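Local coordinates for protein Adenylate/guanylate cyclase/hydrolase, alpha/beta fold family (Ruegeria pomeroyi, PDB 3MR7) that probably acts as an adenylate cyclase through this N-terminal class III catalytic domain of a longer chain, whose remainder appears to carry an alpha/beta-hydrolase domain, at residues L35-E39 with L40-A44; F64-A67 with Q68-L71; E86-R90 with K91-Q95; D136-H139 with Q140-D144. All blocks are in the same frame, centred on the assembly; numbering follows the deposited sequence.

Contact 1 (L35-E39 with L40-A44)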
loop_
_atom_site.group_PDB
_atom_site.type_symbol
_atom_site.label_atom_id
_atom_site.label_comp_id
_atom_site.label_asym_id
_atom_site.label_seq_id
_atom_site.Cartn_x
_atom_site.Cartn_y
_atom_site.Cartn_z
ATOM N N LEU A 35 19.347 -9.861 0.762
ATOM C CA LEU A 35 19.680 -11.115 1.442
ATOM C C LEU A 35 18.494 -12.036 1.659
ATOM O O LEU A 35 18.570 -13.214 1.363
ATOM C CB LEU A 35 20.281 -10.861 2.816
ATOM C CG LEU A 35 20.602 -12.203 3.443
ATOM C CD1 LEU A 35 21.553 -12.944 2.516
ATOM C CD2 LEU A 35 21.191 -12.030 4.800
ATOM N N TYR A 36 17.414 -11.500 2.218
ATOM C CA TYR A 36 16.210 -12.291 2.500
ATOM C C TYR A 36 15.616 -12.860 1.221
ATOM O O TYR A 36 15.256 -14.041 1.159
ATOM C CB TYR A 36 15.150 -11.468 3.247
ATOM C CG TYR A 36 15.489 -11.123 4.681
ATOM C CD1 TYR A 36 16.231 -11.984 5.485
ATOM C CD2 TYR A 36 15.058 -9.934 5.234
ATOM C CE1 TYR A 36 16.514 -11.664 6.803
ATOM C CE2 TYR A 36 15.344 -9.602 6.537
ATOM C CZ TYR A 36 16.054 -10.464 7.322
ATOM O OH TYR A 36 16.307 -10.094 8.627
ATOM N N ARG A 37 15.517 -12.021 0.196
ATOM C CA ARG A 37 15.070 -12.505 -1.100
ATOM C C ARG A 37 15.865 -13.742 -1.503
ATOM O O ARG A 37 15.319 -14.680 -2.058
ATOM C CB ARG A 37 15.225 -11.424 -2.170
ATOM C CG ARG A 37 15.165 -11.965 -3.576
ATOM C CD ARG A 37 13.751 -12.267 -4.016
ATOM N NE ARG A 37 13.379 -11.416 -5.131
ATOM C CZ ARG A 37 13.312 -11.821 -6.389
ATOM N NH1 ARG A 37 13.563 -13.083 -6.693
ATOM N NH2 ARG A 37 12.978 -10.964 -7.340
ATOM N N ARG A 38 17.157 -13.747 -1.207
ATOM C CA ARG A 38 17.997 -14.809 -1.711
ATOM C C ARG A 38 17.992 -16.019 -0.819
ATOM O O ARG A 38 17.992 -17.156 -1.299
ATOM C CB ARG A 38 19.421 -14.324 -1.921
ATOM C CG ARG A 38 19.657 -13.839 -3.302
ATOM C CD ARG A 38 20.817 -12.858 -3.346
ATOM N NE ARG A 38 20.319 -11.613 -3.901
ATOM C CZ ARG A 38 20.402 -11.317 -5.183
ATOM N NH1 ARG A 38 20.997 -12.167 -6.007
ATOM N NH2 ARG A 38 19.909 -10.177 -5.630
ATOM N N GLU A 39 17.974 -15.766 0.480
ATOM C CA GLU A 39 18.105 -16.821 1.462
ATOM C C GLU A 39 16.775 -17.347 1.996
ATOM O O GLU A 39 16.729 -18.438 2.525
ATOM C CB GLU A 39 18.987 -16.366 2.613
ATOM C CG GLU A 39 18.250 -16.165 3.905
ATOM C CD GLU A 39 19.172 -16.199 5.116
ATOM O OE1 GLU A 39 19.478 -15.110 5.658
ATOM O OE2 GLU A 39 19.581 -17.313 5.531
ATOM N N LEU A 40 15.692 -16.599 1.837
ATOM C CA LEU A 40 14.447 -16.943 2.521
ATOM C C LEU A 40 13.336 -17.119 1.520
ATOM O O LEU A 40 12.778 -18.208 1.386
ATOM C CB LEU A 40 14.090 -15.839 3.482
ATOM C CG LEU A 40 13.408 -16.165 4.793
ATOM C CD1 LEU A 40 13.826 -15.092 5.786
ATOM C CD2 LEU A 40 11.892 -16.206 4.637
ATOM N N ILE A 41 13.040 -16.051 0.790
ATOM C CA ILE A 41 12.001 -16.075 -0.232
ATOM C C ILE A 41 12.256 -17.010 -1.417
ATOM O O ILE A 41 11.564 -18.011 -1.601
ATOM C CB ILE A 41 11.839 -14.715 -0.810
ATOM C CG1 ILE A 41 11.347 -13.772 0.270
ATOM C CG2 ILE A 41 10.893 -14.771 -1.982
ATOM C CD1 ILE A 41 11.227 -12.339 -0.214
ATOM N N ASP A 42 13.239 -16.668 -2.232
ATOM C CA ASP A 42 13.522 -17.458 -3.424
ATOM C C ASP A 42 13.579 -18.959 -3.152
ATOM O O ASP A 42 13.053 -19.734 -3.926
ATOM C CB ASP A 42 14.771 -16.958 -4.150
ATOM C CG ASP A 42 14.527 -15.655 -4.912
ATOM O OD1 ASP A 42 13.386 -15.152 -4.874
ATOM O OD2 ASP A 42 15.470 -15.134 -5.563
ATOM N N PRO A 43 14.219 -19.375 -2.053
ATOM C CA PRO A 43 14.192 -20.786 -1.635
ATOM C C PRO A 43 12.809 -21.360 -1.280
ATOM O O PRO A 43 12.464 -22.424 -1.785
ATOM C CB PRO A 43 15.108 -20.778 -0.416
ATOM C CG PRO A 43 16.132 -19.796 -0.811
ATOM C CD PRO A 43 15.314 -18.660 -1.377
ATOM N N ALA A 44 12.041 -20.682 -0.435
ATOM C CA ALA A 44 10.733 -21.176 -0.019
ATOM C C ALA A 44 9.831 -21.388 -1.224
ATOM O O ALA A 44 9.029 -22.321 -1.264
ATOM C CB ALA A 44 10.059 -20.186 1.009
#

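Contact 2 (F64-A67 with Q68-L71)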
loop_
_atom_site.group_PDB
_atom_site.type_symbol
_atom_site.label_atom_id
_atom_site.label_comp_id
_atom_site.label_asym_id
_atom_site.label_seq_id
_atom_site.Cartn_x
_atom_site.Cartn_y
_atom_site.Cartn_z
ATOM N N PHE A 64 1.880 -20.958 -8.522
ATOM C CA PHE A 64 1.948 -22.272 -7.911
ATOM C C PHE A 64 0.864 -23.206 -8.492
ATOM O O PHE A 64 -0.151 -22.766 -9.043
ATOM C CB PHE A 64 1.743 -22.157 -6.393
ATOM C CG PHE A 64 2.804 -21.374 -5.678
ATOM C CD1 PHE A 64 3.824 -22.027 -4.990
ATOM C CD2 PHE A 64 2.771 -19.984 -5.662
ATOM C CE1 PHE A 64 4.813 -21.303 -4.316
ATOM C CE2 PHE A 64 3.750 -19.251 -4.989
ATOM C CZ PHE A 64 4.779 -19.916 -4.315
ATOM N N ASP A 65 1.076 -24.506 -8.349
ATOM C CA ASP A 65 0.152 -25.468 -8.907
ATOM C C ASP A 65 -0.980 -25.765 -7.966
ATOM O O ASP A 65 -2.080 -26.081 -8.411
ATOM C CB ASP A 65 0.878 -26.746 -9.265
ATOM C CG ASP A 65 1.637 -26.615 -10.553
ATOM O OD1 ASP A 65 1.171 -25.854 -11.448
ATOM O OD2 ASP A 65 2.705 -27.261 -10.660
ATOM N N THR A 66 -0.714 -25.676 -6.667
ATOM C CA THR A 66 -1.786 -25.821 -5.697
ATOM C C THR A 66 -1.989 -24.542 -4.928
ATOM O O THR A 66 -1.056 -23.779 -4.764
ATOM C CB THR A 66 -1.553 -26.997 -4.722
ATOM O OG1 THR A 66 -0.222 -26.952 -4.168
ATOM C CG2 THR A 66 -1.753 -28.287 -5.467
ATOM N N ALA A 67 -3.210 -24.306 -4.465
ATOM C CA ALA A 67 -3.477 -23.221 -3.532
ATOM C C ALA A 67 -2.729 -23.467 -2.213
ATOM O O ALA A 67 -2.124 -22.568 -1.648
ATOM C CB ALA A 67 -4.961 -23.086 -3.296
ATOM N N GLN A 68 -2.722 -24.701 -1.741
ATOM C CA GLN A 68 -1.982 -24.998 -0.538
ATOM C C GLN A 68 -0.520 -24.516 -0.609
ATOM O O GLN A 68 -0.042 -23.869 0.327
ATOM C CB GLN A 68 -2.064 -26.475 -0.236
ATOM C CG GLN A 68 -2.133 -26.798 1.239
ATOM C CD GLN A 68 -2.149 -28.312 1.512
ATOM O OE1 GLN A 68 -2.286 -29.133 0.589
ATOM N NE2 GLN A 68 -2.015 -28.682 2.787
ATOM N N ALA A 69 0.187 -24.795 -1.709
ATOM C CA ALA A 69 1.630 -24.497 -1.783
ATOM C C ALA A 69 1.928 -22.999 -1.783
ATOM O O ALA A 69 2.902 -22.558 -1.187
ATOM C CB ALA A 69 2.264 -25.158 -2.987
ATOM N N ALA A 70 1.096 -22.218 -2.457
ATOM C CA ALA A 70 1.212 -20.776 -2.376
ATOM C C ALA A 70 1.130 -20.357 -0.915
ATOM O O ALA A 70 1.964 -19.577 -0.432
ATOM C CB ALA A 70 0.118 -20.092 -3.189
ATOM N N LEU A 71 0.151 -20.900 -0.200
ATOM C CA LEU A 71 -0.100 -20.436 1.156
ATOM C C LEU A 71 0.974 -20.868 2.150
ATOM O O LEU A 71 1.409 -20.067 2.964
ATOM C CB LEU A 71 -1.507 -20.812 1.637
ATOM C CG LEU A 71 -1.891 -20.215 2.996
ATOM C CD1 LEU A 71 -1.557 -18.728 3.049
ATOM C CD2 LEU A 71 -3.369 -20.439 3.299
#

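Contact 3 (E86-R90 with K91-Q95)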
loop_
_atom_site.group_PDB
_atom_site.type_symbol
_atom_site.label_atom_id
_atom_site.label_comp_id
_atom_site.label_asym_id
_atom_site.label_seq_id
_atom_site.Cartn_x
_atom_site.Cartn_y
_atom_site.Cartn_z
ATOM N N GLU A 86 13.355 -9.867 14.812
ATOM C CA GLU A 86 12.819 -9.610 16.148
ATOM C C GLU A 86 13.788 -8.866 17.080
ATOM O O GLU A 86 13.369 -8.276 18.079
ATOM C CB GLU A 86 12.345 -10.901 16.796
ATOM C CG GLU A 86 13.492 -11.744 17.287
ATOM C CD GLU A 86 13.090 -13.170 17.601
ATOM O OE1 GLU A 86 11.874 -13.435 17.810
ATOM O OE2 GLU A 86 14.013 -14.022 17.634
ATOM N N ASP A 87 15.080 -8.897 16.767
ATOM C CA ASP A 87 16.056 -8.191 17.592
ATOM C C ASP A 87 16.397 -6.829 17.001
ATOM O O ASP A 87 17.273 -6.125 17.487
ATOM C CB ASP A 87 17.301 -9.042 17.804
ATOM C CG ASP A 87 17.038 -10.219 18.724
ATOM O OD1 ASP A 87 16.556 -9.977 19.852
ATOM O OD2 ASP A 87 17.290 -11.380 18.324
ATOM N N THR A 88 15.684 -6.480 15.940
ATOM C CA THR A 88 15.687 -5.150 15.365
ATOM C C THR A 88 14.459 -4.419 15.921
ATOM O O THR A 88 13.397 -5.009 16.092
ATOM C CB THR A 88 15.557 -5.232 13.832
ATOM O OG1 THR A 88 16.675 -5.939 13.285
ATOM C CG2 THR A 88 15.445 -3.847 13.201
ATOM N N PRO A 89 14.598 -3.122 16.207
ATOM C CA PRO A 89 13.448 -2.348 16.716
ATOM C C PRO A 89 12.264 -2.285 15.729
ATOM O O PRO A 89 12.479 -2.296 14.520
ATOM C CB PRO A 89 14.034 -0.954 16.939
ATOM C CG PRO A 89 15.561 -1.172 17.016
ATOM C CD PRO A 89 15.852 -2.343 16.143
ATOM N N ARG A 90 11.037 -2.203 16.240
ATOM C CA ARG A 90 9.837 -2.273 15.399
ATOM C C ARG A 90 9.838 -1.365 14.162
ATOM O O ARG A 90 9.696 -1.840 13.051
ATOM C CB ARG A 90 8.575 -2.009 16.224
ATOM C CG ARG A 90 7.750 -3.245 16.490
ATOM C CD ARG A 90 6.369 -2.904 17.055
ATOM N NE ARG A 90 5.631 -1.983 16.185
ATOM C CZ ARG A 90 5.350 -0.715 16.485
ATOM N NH1 ARG A 90 5.727 -0.201 17.651
ATOM N NH2 ARG A 90 4.681 0.040 15.620
ATOM N N LYS A 91 9.976 -0.059 14.352
ATOM C CA LYS A 91 9.885 0.880 13.236
ATOM C C LYS A 91 11.011 0.729 12.207
ATOM O O LYS A 91 11.011 1.409 11.179
ATOM C CB LYS A 91 9.874 2.323 13.749
ATOM C CG LYS A 91 8.756 2.674 14.718
ATOM C CD LYS A 91 8.915 4.114 15.201
ATOM C CE LYS A 91 10.391 4.459 15.407
ATOM N NZ LYS A 91 10.595 5.766 16.098
ATOM N N GLU A 92 11.978 -0.140 12.485
ATOM C CA GLU A 92 13.089 -0.340 11.561
ATOM C C GLU A 92 13.071 -1.704 10.872
ATOM O O GLU A 92 13.850 -1.956 9.962
ATOM C CB GLU A 92 14.414 -0.165 12.280
ATOM C CG GLU A 92 14.674 1.235 12.764
ATOM C CD GLU A 92 16.070 1.390 13.353
ATOM O OE1 GLU A 92 16.192 2.084 14.384
ATOM O OE2 GLU A 92 17.039 0.815 12.789
ATOM N N ARG A 93 12.194 -2.589 11.313
ATOM C CA ARG A 93 12.159 -3.930 10.752
ATOM C C ARG A 93 11.751 -3.947 9.269
ATOM O O ARG A 93 11.002 -3.087 8.791
ATOM C CB ARG A 93 11.225 -4.813 11.572
ATOM C CG ARG A 93 11.756 -5.137 12.954
ATOM C CD ARG A 93 10.746 -5.946 13.729
ATOM N NE ARG A 93 11.095 -6.012 15.141
ATOM C CZ ARG A 93 10.219 -6.245 16.107
ATOM N NH1 ARG A 93 8.937 -6.419 15.812
ATOM N NH2 ARG A 93 10.619 -6.294 17.363
ATOM N N ILE A 94 12.265 -4.922 8.537
ATOM C CA ILE A 94 11.852 -5.119 7.161
ATOM C C ILE A 94 10.635 -6.011 7.228
ATOM O O ILE A 94 10.653 -7.019 7.908
ATOM C CB ILE A 94 12.954 -5.831 6.337
ATOM C CG1 ILE A 94 14.186 -4.939 6.222
ATOM C CG2 ILE A 94 12.441 -6.249 4.963
ATOM C CD1 ILE A 94 15.147 -5.325 5.103
ATOM N N GLN A 95 9.561 -5.643 6.558
ATOM C CA GLN A 95 8.442 -6.564 6.473
ATOM C C GLN A 95 7.888 -6.624 5.084
ATOM O O GLN A 95 7.752 -5.594 4.417
ATOM C CB GLN A 95 7.316 -6.153 7.395
ATOM C CG GLN A 95 7.644 -6.162 8.843
ATOM C CD GLN A 95 6.504 -5.553 9.665
ATOM O OE1 GLN A 95 6.204 -4.356 9.555
ATOM N NE2 GLN A 95 5.849 -6.377 10.459
#

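Contact 4 (D136-H139 with Q140-D144)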
loop_
_atom_site.group_PDB
_atom_site.type_symbol
_atom_site.label_atom_id
_atom_site.label_comp_id
_atom_site.label_asym_id
_atom_site.label_seq_id
_atom_site.Cartn_x
_atom_site.Cartn_y
_atom_site.Cartn_z
ATOM N N ASP A 136 -11.251 -14.866 -0.953
ATOM C CA ASP A 136 -12.217 -15.801 -0.410
ATOM C C ASP A 136 -12.139 -17.144 -1.110
ATOM O O ASP A 136 -12.274 -18.176 -0.469
ATOM C CB ASP A 136 -13.635 -15.229 -0.541
ATOM C CG ASP A 136 -14.659 -16.071 0.167
ATOM O OD1 ASP A 136 -14.432 -16.373 1.342
ATOM O OD2 ASP A 136 -15.683 -16.438 -0.435
ATOM N N ILE A 137 -11.938 -17.139 -2.427
ATOM C CA ILE A 137 -11.759 -18.399 -3.135
ATOM C C ILE A 137 -10.589 -19.156 -2.488
ATOM O O ILE A 137 -10.690 -20.370 -2.253
ATOM C CB ILE A 137 -11.386 -18.205 -4.593
ATOM C CG1 ILE A 137 -12.450 -17.492 -5.362
ATOM C CG2 ILE A 137 -11.228 -19.501 -5.272
ATOM C CD1 ILE A 137 -11.861 -17.002 -6.681
ATOM N N VAL A 138 -9.473 -18.462 -2.221
ATOM C CA VAL A 138 -8.291 -19.159 -1.703
ATOM C C VAL A 138 -8.631 -19.718 -0.350
ATOM O O VAL A 138 -8.278 -20.848 -0.005
ATOM C CB VAL A 138 -7.033 -18.277 -1.582
ATOM C CG1 VAL A 138 -6.040 -18.900 -0.636
ATOM C CG2 VAL A 138 -6.375 -18.084 -2.938
ATOM N N HIS A 139 -9.370 -18.925 0.409
ATOM C CA HIS A 139 -9.720 -19.323 1.765
ATOM C C HIS A 139 -10.600 -20.561 1.844
ATOM O O HIS A 139 -10.405 -21.375 2.737
ATOM C CB HIS A 139 -10.385 -18.192 2.525
ATOM C CG HIS A 139 -10.610 -18.519 3.959
ATOM N ND1 HIS A 139 -11.855 -18.858 4.457
ATOM C CD2 HIS A 139 -9.755 -18.606 4.996
ATOM C CE1 HIS A 139 -11.744 -19.111 5.742
ATOM N NE2 HIS A 139 -10.479 -18.969 6.100
ATOM N N GLN A 140 -11.561 -20.701 0.931
ATOM C CA GLN A 140 -12.498 -21.821 1.005
ATOM C C GLN A 140 -11.745 -23.116 0.727
ATOM O O GLN A 140 -12.136 -24.182 1.197
ATOM C CB GLN A 140 -13.668 -21.660 0.036
ATOM C CG GLN A 140 -14.454 -20.391 0.208
ATOM C CD GLN A 140 -15.759 -20.392 -0.570
ATOM O OE1 GLN A 140 -16.029 -19.460 -1.330
ATOM N NE2 GLN A 140 -16.584 -21.443 -0.385
ATOM N N ILE A 141 -10.634 -23.005 0.002
ATOM C CA ILE A 141 -9.853 -24.179 -0.400
ATOM C C ILE A 141 -8.782 -24.524 0.610
ATOM O O ILE A 141 -8.382 -25.686 0.712
ATOM C CB ILE A 141 -9.119 -23.949 -1.752
ATOM C CG1 ILE A 141 -10.095 -23.871 -2.916
ATOM C CG2 ILE A 141 -8.106 -25.035 -2.011
ATOM C CD1 ILE A 141 -9.421 -23.672 -4.199
ATOM N N THR A 142 -8.302 -23.519 1.353
ATOM C CA THR A 142 -7.120 -23.730 2.197
ATOM C C THR A 142 -7.387 -23.792 3.702
ATOM O O THR A 142 -6.591 -24.365 4.442
ATOM C CB THR A 142 -6.034 -22.687 1.902
ATOM O OG1 THR A 142 -6.617 -21.392 1.970
ATOM C CG2 THR A 142 -5.488 -22.875 0.503
ATOM N N GLN A 143 -8.501 -23.201 4.138
ATOM C CA GLN A 143 -8.904 -23.128 5.552
ATOM C C GLN A 143 -8.568 -24.370 6.383
ATOM O O GLN A 143 -8.098 -24.269 7.510
ATOM C CB GLN A 143 -10.415 -22.907 5.635
ATOM C CG GLN A 143 -11.217 -24.059 4.952
ATOM C CD GLN A 143 -12.720 -23.785 4.825
ATOM O OE1 GLN A 143 -13.335 -23.141 5.691
ATOM N NE2 GLN A 143 -13.313 -24.277 3.737
ATOM N N ASP A 144 -8.844 -25.546 5.846
ATOM C CA ASP A 144 -8.666 -26.751 6.637
ATOM C C ASP A 144 -7.309 -27.404 6.478
ATOM O O ASP A 144 -6.985 -28.337 7.191
ATOM C CB ASP A 144 -9.778 -27.748 6.333
ATOM C CG ASP A 144 -11.116 -27.258 6.801
ATOM O OD1 ASP A 144 -11.180 -26.736 7.940
ATOM O OD2 ASP A 144 -12.086 -27.377 6.028
#

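Contact 1 (L35-E39 with L40-A44)
Arg37 and Asp42, five residues apart on helix 27-47, form a salt bridge. The Arg37 chain sets out opposite its backbone N (chi1 163°), then bends at its second and third torsions and swings toward the C-terminal end of the helix. NH1 therefore reaches both carboxylate oxygens: OD1 of Asp42 lies 2.8 Å from NH1 of Arg37, bonded through its syn lone pair, and OD2 takes a weak bond from the same nitrogen. The guanidinium presents its edge, with the carboxylate turned 74° away from its plane. A leucine in place of Arg37 would probably leave the Asp42 carboxylate without its positive partner and free to turn.

The apolar side is the inner one: buried Tyr36 lies alongside Leu40, CD1 of the tyrosine meeting CD1 of the leucine at 3.9 Å. Here the helix widens to a pi-type turn: Tyr36 O accepts from both Leu40 N and Ile41 N, and Asp42 N bonds to Arg37 O at 2.9 Å. Pro43, which has no N-H to offer, follows and kinks the helix. On the outer, exposed side the Pro43 ring lies against the carbonyls of Arg38 and Glu39; Arg38 forms a salt bridge to Glu23 of the second subunit, and Glu39 one to Arg84. Tyr36 and Leu40 lean on helix 67-84, Tyr36 and buried Ile41 meet Tyr96 of strand 96-107, and the Arg37-Asp42 pair lies over strands 51-56 and 59-64.

Contact 2 (F64-A67 with Q68-L71)
Phe64 leaves strand 59-64 with an extended backbone, and the chain turns through Asp65 and Thr66 into helix 67-84, bringing Ala69 and Ala70 back beside the phenyl ring. The first helical turn is fastened by the backbone bond from Leu71 N to Ala67 O, 3.2 Å long and nearly straight at the carbonyl.

Thr66 is the N-cap. Its OG1 sits between its own backbone N and carbonyl carbon (chi1 49°), which aims the oxygen into the helix, where it accepts from Ala69 N at 3.3 Å; the methyl of Ala69 lies beside the same oxygen. This bond satisfies one of the amides at the helix start that have no carbonyl in a preceding turn.

The Phe64 ring lies flat against the helix. Ala70 CA stands over the middle of one face, 3.7 Å from the ring centroid and 11° off the normal, a CH-pi contact. Around it, CD2 of Phe64 meets CB of Ala70 at 3.6 Å, and CD1 of Phe64 meets CB of Ala69 at 4.0 Å. An alanine at Phe64 would probably open a gap beneath Ala70 and cost the strand end its grip on the helix.

Phe64 also packs on Ala9 and Leu11 of strand 4-15, while Ala67 and Leu71 face strand 96-107. The whole is an N-capped strand-to-helix turn, entering the second helix of the ferredoxin-like beta-alpha-beta-beta-alpha-beta core of class III cyclase domains.

Contact 3 (E86-R90 with K91-Q95)
Arg93 folds its side chain back over the loop formed by Glu86 to Arg90. CB of Arg93 lies 3.7 Å from Arg90 O. CG, placed opposite the carbonyl carbon of Arg93 (chi1 -70°), slides past Thr88, touching CB and CG2 of that residue at 3.9 Å, and lies by Pro89 O. The chain runs straight on through CD, which passes Thr88 O, to NE, which donates to the same oxygen at 2.7 Å (155° at the hydrogen). CZ sits between this carbonyl and CG of Arg90. NH2 adds a weak second bond to the carbonyl, which therefore lies at the guanidinium edge, 15° out of its plane. Glu86 CA covers one face, and over the other comes the aliphatic part of Arg90, whose CG is 3.5 Å from Arg93 NH1. Two backbone bonds shape the turn itself, Glu92 N to Pro89 O at 3.0 Å and Arg93 N to Arg90 O at 3.1 Å. OE1 of Glu85 accepts from Ile94 N, and Tyr18 OH holds Glu92 O. The arrangement is a short 3-10 turn closed by an arginine-to-carbonyl bond, in the surface loop from helix 67-84 to strand 96-107, the last strand of the ferredoxin-like core.

Contact 4 (D136-H139 with Q140-D144)
Val138 O is gripped by three donors of the following turn: the hydroxyl of Thr142, with OG1 at 2.6 Å from that oxygen, and, through weak bonds, the backbone N atoms of Ile141 and Thr142. This is the C-terminal end of helix 136-142, the short helix following strand 132-135 in this cyclase-type catalytic domain, where a threonine hydroxyl bonds to the carbonyl four residues earlier. With OG1 between its own N and carbonyl carbon (chi1 52°), the hydroxyl turns back to Val138 O; it approaches from above the carbonyl plane, not on a lone pair. The hydroxyl of this buried residue is thus satisfied within the helix, and Thr142 CG2 rests 4.2 Å from CG1 of Val138.

Next along, His139 O accepts a sound bond from Gln143 N at 3.0 Å and a weak one from Thr142 N. These bonds carry the turn past the last helical residue.

The helix packs through Val138 on Ile100 and Ile102 of strand 96-107, and through Ile141 and Thr142 on the start of helix 67-84. At its beginning, Asp136 OD1 takes the indole N-H of Trp168, whose rings also stack with His139. Gln143 crosses that histidine at about a right angle, its CB over one face and displaced toward the rim: the CH-pi contact measures 4.2 Å from Gln143 CB to the centroid of the His139 ring, 21° off the normal.

How the contacts relate
Contacts 1, 2 and 4 are partly buried where helices meet the sheet, whereas contact 3 is a surface contact about 19 Å from the chain's centre. Contacts 2 and 4 touch: Leu71 CD2 lies 3.6 Å from Thr142 OG1, and Ala67 CB meets Thr142 and Ile141, so the start of one helix packs on the end of another. Contacts 2 and 3 bracket helix 67-84, their centres about 28 Å apart; contact 1 packs on this helix from helix 27-47. Chemistry follows place: a salt bridge over the strands in contact 1, a CH-pi contact on a phenyl ring and an N-cap in contact 2, arginine-to-carbonyl bonding at the surface, and a threonine hydroxyl on a carbonyl plus a histidine CH-pi contact in contact 4.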